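Local coordinates for GTP-binding protein (Pyrococcus horikoshii, PDB 1WXQ), which probably binds GTP and may hydrolyse nucleoside triphosphates as an Obg-type GTPase, although its cellular role is unknown, at residues W150-K158 against D194-L203; M1-G12 against M101-D110. All coordinates share one frame; numbering follows the deposited sequence.

The two contacts belong to one Obg-type G region but do different work in it. Contact 2 pairs strands 2-7 and 104-110 in the central sheet and carries most of the probable P-loop. Its centre is about 10 Å from the centre of the chain. Contact 1 lies in the helical part of the chain between strands 104-110 and 217-222, about 32 Å from that centre. Along the sequence contact 2 closes before contact 1 opens. Their centres are about 33 Å apart and their nearest atoms about 17 Å, so they do not touch. Contact 1 is therefore packing remote from the presumed nucleotide site, and contact 2 is part of the sheet interior leading into it.

Contact 1 of 2, residues W150-K158 against D194-L203; sequences WDKFAKRIK and DPTKWSQDDL
Trp150, Ala154 and Lys158 pack on Asp194, Pro195, Thr196, Trp198 and Leu203 in a mainly apolar contact with a charged rim. It joins short helix 151-154 to the turn that leads into helix 200-214. Trp150 is the main apolar group. Its CG lies opposite the backbone N (chi1 175°), which carries the indole across to the second segment. Leu203 CD2 sits 3.8 Å from the centroid of the Trp150 six-membered ring, only 4° off the ring normal, a CH-pi contact. Leu203 CD1 lies beside it, nearer the five-membered ring. Phe153 CD2 meets the opposite face, toward the rim. Trp198 approaches obliquely, with its plane at 31° to that of Trp150, and its CE3 is 3.8 Å from Trp150 CZ2. The Trp198 NE1 is bonded elsewhere, to Pro192 O.

This is the helical portion inserted between two parallel strands of the G domain. A capping box of Ser199 and Asp202 starts helix 200-214, with Asp202 N bonded to Ser199 OG at 3.2 Å. Leu203 follows directly and also touches Tyr143 and Leu146 of helix 127-147.

Further along, Ala154 CB fits against Pro195 CB and Thr196 CG2, 3.6 Å from each. At the solvent edge Lys158 NZ forms a salt bridge with Asp194 OD2 at 2.8 Å, on the syn lone pair. Thr196 OG1 donates to Asp194 OD1 at 2.7 Å from above the carboxylate plane. Lys197 NZ lies 4.4 Å from Lys158 NZ, so two amines gather near the Asp194 carboxylate, which probably balances part of their charge.

Contact 2 of 2, residues M1-G12 against M101-D110; sequences MEIGVVGKPNVG and MASALIHVVD
Ile3 to Val6 lie beside Ala104 to Val108 as parallel strands, and here the contact is tight. Gly4 N bonds to Ala104 O at 2.9 Å, and Gly4 O takes Ile106 N at 2.9 Å. Val6 N and Val6 O continue the ladder to Ile106 O and Val108 N. Ile3 CG2 meets Ile106 CG1 at 3.7 Å, and Val5 CG1 meets Val108 CG2 at 4.0 Å. Helix 305-316 packs on that face.

On the other face, Val6, Leu105 and His107 lie under helix 127-147. With CG anti to N (chi1 -173°) and chi2 near 2°, His107 turns ND1 to Val6 O, a weak bond at 3.3 Å. The ring also lies against Val6 CG2 and Gly7 CA. Replacing His107 with alanine would probably cost Val6 O this bond and open a gap beside both carbons.

Strand 2-7 runs into the probable P-loop, with Gly7 and Gly12 in the Walker A pattern. There the pairing loosens. A water, 3.1 Å from Val108 O, bridges it to Lys8 N. Val11 then returns, its CG1 3.6 Å from Asp110 CB. At the opposite end Ser103 N still bonds Glu2 O, and exposed Met1 only rests CG against Ser103 OG.

Contact 1 of 2, residues W150-K158 against D194-L203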
loop_
_atom_site.group_PDB
_atom_site.type_symbol
_atom_site.label_atom_id
_atom_site.label_comp_id
_atom_site.label_asym_id
_atom_site.label_seq_id
_atom_site.Cartn_x
_atom_site.Cartn_y
_atom_site.Cartn_z
ATOM N N TRP A 150 -25.958 2.427 -16.369
ATOM C CA TRP A 150 -25.015 3.300 -17.077
ATOM C C TRP A 150 -25.674 4.094 -18.218
ATOM O O TRP A 150 -25.076 4.973 -18.825
ATOM C CB TRP A 150 -23.887 2.431 -17.636
ATOM C CG TRP A 150 -22.984 3.255 -18.470
ATOM C CD1 TRP A 150 -23.028 3.401 -19.875
ATOM C CD2 TRP A 150 -21.948 4.149 -17.995
ATOM N NE1 TRP A 150 -22.127 4.310 -20.331
ATOM C CE2 TRP A 150 -21.410 4.807 -19.129
ATOM C CE3 TRP A 150 -21.443 4.443 -16.731
ATOM C CZ2 TRP A 150 -20.400 5.741 -18.973
ATOM C CZ3 TRP A 150 -20.433 5.377 -16.575
ATOM C CH2 TRP A 150 -19.905 6.027 -17.706
ATOM N N ASP A 151 -26.963 3.796 -18.539
ATOM C CA ASP A 151 -27.581 4.540 -19.617
ATOM C C ASP A 151 -28.188 5.811 -19.040
ATOM O O ASP A 151 -28.111 6.896 -19.602
ATOM C CB ASP A 151 -28.682 3.658 -20.211
ATOM C CG ASP A 151 -28.548 3.603 -21.727
ATOM O OD1 ASP A 151 -28.966 4.569 -22.373
ATOM O OD2 ASP A 151 -28.098 2.589 -22.249
ATOM N N LYS A 152 -28.837 5.632 -17.873
ATOM C CA LYS A 152 -29.413 6.702 -17.049
ATOM C C LYS A 152 -28.345 7.230 -16.118
ATOM O O LYS A 152 -28.552 7.475 -14.926
ATOM C CB LYS A 152 -30.571 6.156 -16.213
ATOM C CG LYS A 152 -31.812 5.903 -17.041
ATOM C CD LYS A 152 -32.933 5.390 -16.166
ATOM C CE LYS A 152 -34.188 5.021 -16.932
ATOM N NZ LYS A 152 -35.163 4.517 -15.981
ATOM N N PHE A 153 -27.149 7.294 -16.695
ATOM C CA PHE A 153 -26.123 8.122 -16.138
ATOM C C PHE A 153 -25.496 8.967 -17.248
ATOM O O PHE A 153 -25.257 10.158 -17.075
ATOM C CB PHE A 153 -25.100 7.201 -15.486
ATOM C CG PHE A 153 -23.890 7.989 -15.106
ATOM C CD1 PHE A 153 -23.740 8.418 -13.796
ATOM C CD2 PHE A 153 -22.872 8.158 -16.022
ATOM C CE1 PHE A 153 -22.546 9.008 -13.398
ATOM C CE2 PHE A 153 -21.676 8.749 -15.618
ATOM C CZ PHE A 153 -21.502 9.182 -14.305
ATOM N N ALA A 154 -25.352 8.377 -18.419
ATOM C CA ALA A 154 -24.727 9.101 -19.519
ATOM C C ALA A 154 -25.579 10.282 -19.997
ATOM O O ALA A 154 -25.083 11.283 -20.498
ATOM C CB ALA A 154 -24.506 8.119 -20.671
ATOM N N LYS A 155 -26.911 10.126 -19.864
ATOM C CA LYS A 155 -27.768 11.173 -20.391
ATOM C C LYS A 155 -28.155 12.197 -19.310
ATOM O O LYS A 155 -28.647 13.280 -19.592
ATOM C CB LYS A 155 -29.024 10.515 -20.951
ATOM C CG LYS A 155 -28.692 9.459 -22.005
ATOM C CD LYS A 155 -29.886 9.136 -22.896
ATOM C CE LYS A 155 -30.719 7.969 -22.356
ATOM N NZ LYS A 155 -31.180 7.151 -23.470
ATOM N N ARG A 156 -27.950 11.828 -18.031
ATOM C CA ARG A 156 -28.166 12.811 -16.971
ATOM C C ARG A 156 -26.992 13.792 -16.840
ATOM O O ARG A 156 -26.711 14.326 -15.776
ATOM C CB ARG A 156 -28.363 12.058 -15.654
ATOM C CG ARG A 156 -29.160 12.870 -14.634
ATOM C CD ARG A 156 -28.297 13.311 -13.447
ATOM N NE ARG A 156 -27.228 12.338 -13.198
ATOM C CZ ARG A 156 -26.574 12.424 -12.025
ATOM N NH1 ARG A 156 -26.908 13.354 -11.146
ATOM N NH2 ARG A 156 -25.586 11.567 -11.754
ATOM N N ILE A 157 -26.242 13.811 -17.964
ATOM C CA ILE A 157 -24.908 14.403 -17.883
ATOM C C ILE A 157 -24.445 14.957 -19.232
ATOM O O ILE A 157 -23.501 15.727 -19.336
ATOM C CB ILE A 157 -23.943 13.331 -17.378
ATOM C CG1 ILE A 157 -24.279 12.981 -15.925
ATOM C CG2 ILE A 157 -22.492 13.852 -17.420
ATOM C CD1 ILE A 157 -23.637 11.740 -15.565
ATOM N N LYS A 158 -25.128 14.492 -20.298
ATOM C CA LYS A 158 -24.861 14.982 -21.638
ATOM C C LYS A 158 -25.647 16.257 -21.917
ATOM O O LYS A 158 -25.304 17.061 -22.771
ATOM C CB LYS A 158 -25.261 13.892 -22.630
ATOM C CG LYS A 158 -24.864 14.239 -24.067
ATOM C CD LYS A 158 -25.798 13.605 -25.097
ATOM C CE LYS A 158 -25.441 13.999 -26.533
ATOM N NZ LYS A 158 -24.931 12.830 -27.249
ATOM N N ASP A 194 -18.323 12.672 -23.634
ATOM C CA ASP A 194 -19.743 12.352 -23.751
ATOM C C ASP A 194 -19.904 10.890 -23.361
ATOM O O ASP A 194 -19.584 10.001 -24.136
ATOM C CB ASP A 194 -20.231 12.551 -25.190
ATOM C CG ASP A 194 -21.735 12.362 -25.328
ATOM O OD1 ASP A 194 -22.371 11.888 -24.360
ATOM O OD2 ASP A 194 -22.280 12.682 -26.409
ATOM N N PRO A 195 -20.387 10.620 -22.146
ATOM C CA PRO A 195 -20.550 9.215 -21.750
ATOM C C PRO A 195 -21.419 8.370 -22.689
ATOM O O PRO A 195 -21.111 7.213 -22.934
ATOM C CB PRO A 195 -21.122 9.311 -20.334
ATOM C CG PRO A 195 -21.820 10.666 -20.327
ATOM C CD PRO A 195 -20.855 11.534 -21.091
ATOM N N THR A 196 -22.492 8.947 -23.222
ATOM C CA THR A 196 -23.384 8.216 -24.128
ATOM C C THR A 196 -22.632 7.539 -25.274
ATOM O O THR A 196 -23.168 6.641 -25.931
ATOM C CB THR A 196 -24.453 9.141 -24.759
ATOM O OG1 THR A 196 -23.826 10.028 -25.704
ATOM C CG2 THR A 196 -25.172 9.948 -23.676
ATOM N N LYS A 197 -21.404 7.984 -25.527
ATOM C CA LYS A 197 -20.587 7.399 -26.586
ATOM C C LYS A 197 -19.795 6.176 -26.085
ATOM O O LYS A 197 -19.296 5.390 -26.884
ATOM C CB LYS A 197 -19.612 8.443 -27.146
ATOM C CG LYS A 197 -20.307 9.509 -27.975
ATOM C CD LYS A 197 -21.714 9.123 -28.403
ATOM C CE LYS A 197 -22.522 10.370 -28.747
ATOM N NZ LYS A 197 -22.351 10.826 -30.165
ATOM N N TRP A 198 -19.679 6.029 -24.765
ATOM C CA TRP A 198 -18.953 4.907 -24.158
ATOM C C TRP A 198 -19.604 3.555 -24.437
ATOM O O TRP A 198 -20.823 3.409 -24.288
ATOM C CB TRP A 198 -18.863 5.089 -22.633
ATOM C CG TRP A 198 -17.850 6.118 -22.185
ATOM C CD1 TRP A 198 -17.580 7.318 -22.788
ATOM C CD2 TRP A 198 -17.006 6.055 -21.024
ATOM N NE1 TRP A 198 -16.627 7.999 -22.078
ATOM C CE2 TRP A 198 -16.256 7.252 -20.990
ATOM C CE3 TRP A 198 -16.813 5.106 -20.007
ATOM C CZ2 TRP A 198 -15.324 7.528 -19.974
ATOM C CZ3 TRP A 198 -15.890 5.380 -19.000
ATOM C CH2 TRP A 198 -15.159 6.582 -18.994
ATOM N N SER A 199 -18.786 2.570 -24.822
ATOM C CA SER A 199 -19.267 1.220 -25.095
ATOM C C SER A 199 -18.957 0.305 -23.903
ATOM O O SER A 199 -18.253 0.702 -22.986
ATOM C CB SER A 199 -18.608 0.650 -26.353
ATOM O OG SER A 199 -17.300 0.157 -26.091
ATOM N N GLN A 200 -19.492 -0.914 -23.914
ATOM C CA GLN A 200 -19.238 -1.848 -22.822
ATOM C C GLN A 200 -17.757 -2.142 -22.750
ATOM O O GLN A 200 -17.198 -2.261 -21.668
ATOM C CB GLN A 200 -20.026 -3.141 -23.026
ATOM C CG GLN A 200 -21.498 -2.934 -22.832
ATOM C CD GLN A 200 -21.821 -2.379 -21.456
ATOM O OE1 GLN A 200 -21.102 -2.639 -20.490
ATOM N NE2 GLN A 200 -22.898 -1.598 -21.362
ATOM N N ASP A 201 -17.125 -2.243 -23.914
ATOM C CA ASP A 201 -15.697 -2.507 -23.977
ATOM C C ASP A 201 -14.965 -1.396 -23.275
ATOM O O ASP A 201 -13.967 -1.645 -22.585
ATOM C CB ASP A 201 -15.224 -2.603 -25.423
ATOM C CG ASP A 201 -15.645 -3.902 -26.082
ATOM O OD1 ASP A 201 -14.976 -4.949 -25.870
ATOM O OD2 ASP A 201 -16.664 -3.872 -26.803
ATOM N N ASP A 202 -15.460 -0.172 -23.456
ATOM C CA ASP A 202 -14.864 1.001 -22.818
ATOM C C ASP A 202 -15.006 0.905 -21.306
ATOM O O ASP A 202 -14.085 1.202 -20.558
ATOM C CB ASP A 202 -15.555 2.284 -23.295
ATOM C CG ASP A 202 -15.495 2.453 -24.800
ATOM O OD1 ASP A 202 -14.428 2.202 -25.377
ATOM O OD2 ASP A 202 -16.513 2.849 -25.406
ATOM N N LEU A 203 -16.173 0.474 -20.861
ATOM C CA LEU A 203 -16.425 0.352 -19.447
ATOM C C LEU A 203 -15.534 -0.672 -18.739
ATOM O O LEU A 203 -14.891 -0.360 -17.728
ATOM C CB LEU A 203 -17.895 0.039 -19.230
ATOM C CG LEU A 203 -18.817 1.244 -19.389
ATOM C CD1 LEU A 203 -20.281 0.810 -19.421
ATOM C CD2 LEU A 203 -18.562 2.182 -18.233
#

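Contact 2 of 2, residues M1-G12 against M101-D110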
loop_
_atom_site.group_PDB
_atom_site.type_symbol
_atom_site.label_atom_id
_atom_site.label_comp_id
_atom_site.label_asym_id
_atom_site.label_seq_id
_atom_site.Cartn_x
_atom_site.Cartn_y
_atom_site.Cartn_z
HETATM N N MSE A 1 -5.086 6.165 4.618
HETATM C CA MSE A 1 -4.421 5.054 3.881
HETATM C C MSE A 1 -4.516 3.747 4.661
HETATM O O MSE A 1 -4.376 3.724 5.883
HETATM C CB MSE A 1 -2.960 5.409 3.620
HETATM C CG MSE A 1 -2.249 4.456 2.679
HETATM SE SE MSE A 1 -1.567 2.882 3.559
HETATM C CE MSE A 1 0.180 3.606 4.033
ATOM N N GLU A 2 -4.749 2.656 3.948
ATOM C CA GLU A 2 -4.885 1.353 4.582
ATOM C C GLU A 2 -4.580 0.228 3.599
ATOM O O GLU A 2 -4.891 0.339 2.413
ATOM C CB GLU A 2 -6.303 1.237 5.142
ATOM C CG GLU A 2 -7.039 -0.054 4.883
ATOM C CD GLU A 2 -8.549 0.163 4.864
ATOM O OE1 GLU A 2 -9.031 0.794 3.895
ATOM O OE2 GLU A 2 -9.245 -0.281 5.813
ATOM N N ILE A 3 -3.980 -0.852 4.110
ATOM C CA ILE A 3 -3.603 -2.013 3.306
ATOM C C ILE A 3 -4.483 -3.216 3.601
ATOM O O ILE A 3 -4.588 -3.636 4.745
ATOM C CB ILE A 3 -2.144 -2.441 3.584
ATOM C CG1 ILE A 3 -1.177 -1.288 3.291
ATOM C CG2 ILE A 3 -1.802 -3.659 2.746
ATOM C CD1 ILE A 3 0.243 -1.599 3.663
ATOM N N GLY A 4 -5.100 -3.778 2.567
ATOM C CA GLY A 4 -5.953 -4.938 2.750
ATOM C C GLY A 4 -5.220 -6.219 2.391
ATOM O O GLY A 4 -4.490 -6.247 1.398
ATOM N N VAL A 5 -5.403 -7.266 3.198
ATOM C CA VAL A 5 -4.759 -8.563 2.976
ATOM C C VAL A 5 -5.802 -9.589 2.548
ATOM O O VAL A 5 -6.733 -9.901 3.301
ATOM C CB VAL A 5 -4.071 -9.066 4.248
ATOM C CG1 VAL A 5 -3.370 -10.372 3.969
ATOM C CG2 VAL A 5 -3.085 -8.028 4.755
ATOM N N VAL A 6 -5.634 -10.121 1.338
ATOM C CA VAL A 6 -6.586 -11.065 0.779
ATOM C C VAL A 6 -5.910 -12.350 0.346
ATOM O O VAL A 6 -4.694 -12.388 0.188
ATOM C CB VAL A 6 -7.284 -10.472 -0.470
ATOM C CG1 VAL A 6 -7.945 -9.150 -0.129
ATOM C CG2 VAL A 6 -6.262 -10.265 -1.582
ATOM N N GLY A 7 -6.716 -13.387 0.119
ATOM C CA GLY A 7 -6.184 -14.667 -0.316
ATOM C C GLY A 7 -7.176 -15.809 -0.144
ATOM O O GLY A 7 -8.210 -15.648 0.489
ATOM N N LYS A 8 -6.885 -16.965 -0.725
ATOM C CA LYS A 8 -7.777 -18.098 -0.558
ATOM C C LYS A 8 -7.455 -18.680 0.824
ATOM O O LYS A 8 -6.506 -18.244 1.470
ATOM C CB LYS A 8 -7.544 -19.123 -1.662
ATOM C CG LYS A 8 -6.123 -19.616 -1.791
ATOM C CD LYS A 8 -6.008 -20.603 -2.961
ATOM C CE LYS A 8 -4.582 -21.177 -3.135
ATOM N NZ LYS A 8 -4.525 -22.244 -4.190
ATOM N N PRO A 9 -8.249 -19.650 1.311
ATOM C CA PRO A 9 -7.933 -20.199 2.637
ATOM C C PRO A 9 -6.796 -21.236 2.584
ATOM O O PRO A 9 -6.549 -21.851 1.552
ATOM C CB PRO A 9 -9.289 -20.706 3.113
ATOM C CG PRO A 9 -9.863 -21.250 1.847
ATOM C CD PRO A 9 -9.545 -20.169 0.828
ATOM N N ASN A 10 -6.099 -21.402 3.700
ATOM C CA ASN A 10 -5.009 -22.375 3.818
ATOM C C ASN A 10 -3.666 -22.088 3.158
ATOM O O ASN A 10 -2.854 -22.997 2.987
ATOM C CB ASN A 10 -5.510 -23.749 3.349
ATOM C CG ASN A 10 -6.759 -24.201 4.096
ATOM O OD1 ASN A 10 -6.844 -24.074 5.326
ATOM N ND2 ASN A 10 -7.733 -24.738 3.355
ATOM N N VAL A 11 -3.430 -20.830 2.789
ATOM C CA VAL A 11 -2.160 -20.436 2.193
ATOM C C VAL A 11 -1.411 -19.545 3.191
ATOM O O VAL A 11 -0.303 -19.073 2.917
ATOM C CB VAL A 11 -2.363 -19.662 0.855
ATOM C CG1 VAL A 11 -3.179 -20.494 -0.107
ATOM C CG2 VAL A 11 -3.052 -18.329 1.107
ATOM N N GLY A 12 -2.033 -19.311 4.348
ATOM C CA GLY A 12 -1.426 -18.492 5.384
ATOM C C GLY A 12 -1.839 -17.025 5.384
ATOM O O GLY A 12 -1.206 -16.187 6.059
HETATM N N MSE A 101 -12.157 0.249 0.574
HETATM C CA MSE A 101 -11.374 1.455 0.842
HETATM C C MSE A 101 -9.870 1.246 0.875
HETATM O O MSE A 101 -9.113 2.143 1.239
HETATM C CB MSE A 101 -11.813 2.081 2.168
HETATM C CG MSE A 101 -13.203 2.707 2.139
HETATM SE SE MSE A 101 -13.347 4.030 0.730
HETATM C CE MSE A 101 -11.753 5.072 1.115
ATOM N N ALA A 102 -9.430 0.060 0.491
ATOM C CA ALA A 102 -8.011 -0.235 0.503
ATOM C C ALA A 102 -7.230 0.609 -0.493
ATOM O O ALA A 102 -7.664 0.811 -1.611
ATOM C CB ALA A 102 -7.793 -1.718 0.203
ATOM N N SER A 103 -6.077 1.107 -0.073
ATOM C CA SER A 103 -5.229 1.869 -0.974
ATOM C C SER A 103 -4.383 0.843 -1.728
ATOM O O SER A 103 -3.853 1.118 -2.800
ATOM C CB SER A 103 -4.299 2.801 -0.197
ATOM O OG SER A 103 -5.035 3.795 0.475
ATOM N N ALA A 104 -4.222 -0.334 -1.140
ATOM C CA ALA A 104 -3.438 -1.368 -1.792
ATOM C C ALA A 104 -3.759 -2.683 -1.155
ATOM O O ALA A 104 -4.292 -2.734 -0.050
ATOM C CB ALA A 104 -1.939 -1.093 -1.679
ATOM N N LEU A 105 -3.432 -3.754 -1.859
ATOM C CA LEU A 105 -3.698 -5.069 -1.337
ATOM C C LEU A 105 -2.454 -5.941 -1.384
ATOM O O LEU A 105 -1.649 -5.844 -2.310
ATOM C CB LEU A 105 -4.764 -5.755 -2.176
ATOM C CG LEU A 105 -6.080 -5.078 -2.491
ATOM C CD1 LEU A 105 -6.712 -5.800 -3.686
ATOM C CD2 LEU A 105 -6.971 -5.107 -1.285
ATOM N N ILE A 106 -2.318 -6.794 -0.379
ATOM C CA ILE A 106 -1.235 -7.752 -0.341
ATOM C C ILE A 106 -1.920 -9.094 -0.610
ATOM O O ILE A 106 -2.625 -9.629 0.249
ATOM C CB ILE A 106 -0.575 -7.809 1.033
ATOM C CG1 ILE A 106 0.147 -6.496 1.313
ATOM C CG2 ILE A 106 0.406 -8.987 1.095
ATOM C CD1 ILE A 106 0.747 -6.446 2.704
ATOM N N HIS A 107 -1.748 -9.626 -1.814
ATOM C CA HIS A 107 -2.379 -10.900 -2.122
ATOM C C HIS A 107 -1.469 -12.095 -1.810
ATOM O O HIS A 107 -0.512 -12.372 -2.538
ATOM C CB HIS A 107 -2.815 -10.948 -3.588
ATOM C CG HIS A 107 -3.619 -12.170 -3.925
ATOM N ND1 HIS A 107 -3.954 -13.110 -2.982
ATOM C CD2 HIS A 107 -4.151 -12.582 -5.092
ATOM C CE1 HIS A 107 -4.669 -14.066 -3.553
ATOM N NE2 HIS A 107 -4.805 -13.774 -4.825
ATOM N N VAL A 108 -1.801 -12.803 -0.731
ATOM C CA VAL A 108 -1.062 -13.977 -0.269
ATOM C C VAL A 108 -1.442 -15.230 -1.046
ATOM O O VAL A 108 -2.611 -15.592 -1.125
ATOM C CB VAL A 108 -1.338 -14.220 1.209
ATOM C CG1 VAL A 108 -0.509 -15.376 1.708
ATOM C CG2 VAL A 108 -1.048 -12.956 1.987
ATOM N N VAL A 109 -0.445 -15.899 -1.612
ATOM C CA VAL A 109 -0.681 -17.103 -2.397
ATOM C C VAL A 109 0.238 -18.216 -1.939
ATOM O O VAL A 109 1.251 -17.982 -1.269
ATOM C CB VAL A 109 -0.417 -16.863 -3.920
ATOM C CG1 VAL A 109 -1.280 -15.704 -4.444
ATOM C CG2 VAL A 109 1.079 -16.579 -4.157
ATOM N N ASP A 110 -0.114 -19.424 -2.349
ATOM C CA ASP A 110 0.610 -20.638 -2.009
ATOM C C ASP A 110 1.766 -20.917 -2.986
ATOM O O ASP A 110 1.553 -21.474 -4.062
ATOM C CB ASP A 110 -0.383 -21.798 -2.034
ATOM C CG ASP A 110 0.200 -23.062 -1.486
ATOM O OD1 ASP A 110 1.432 -23.238 -1.595
ATOM O OD2 ASP A 110 -0.581 -23.884 -0.957
HETATM O O HOH W 1 -4.587 -17.201 -2.906
#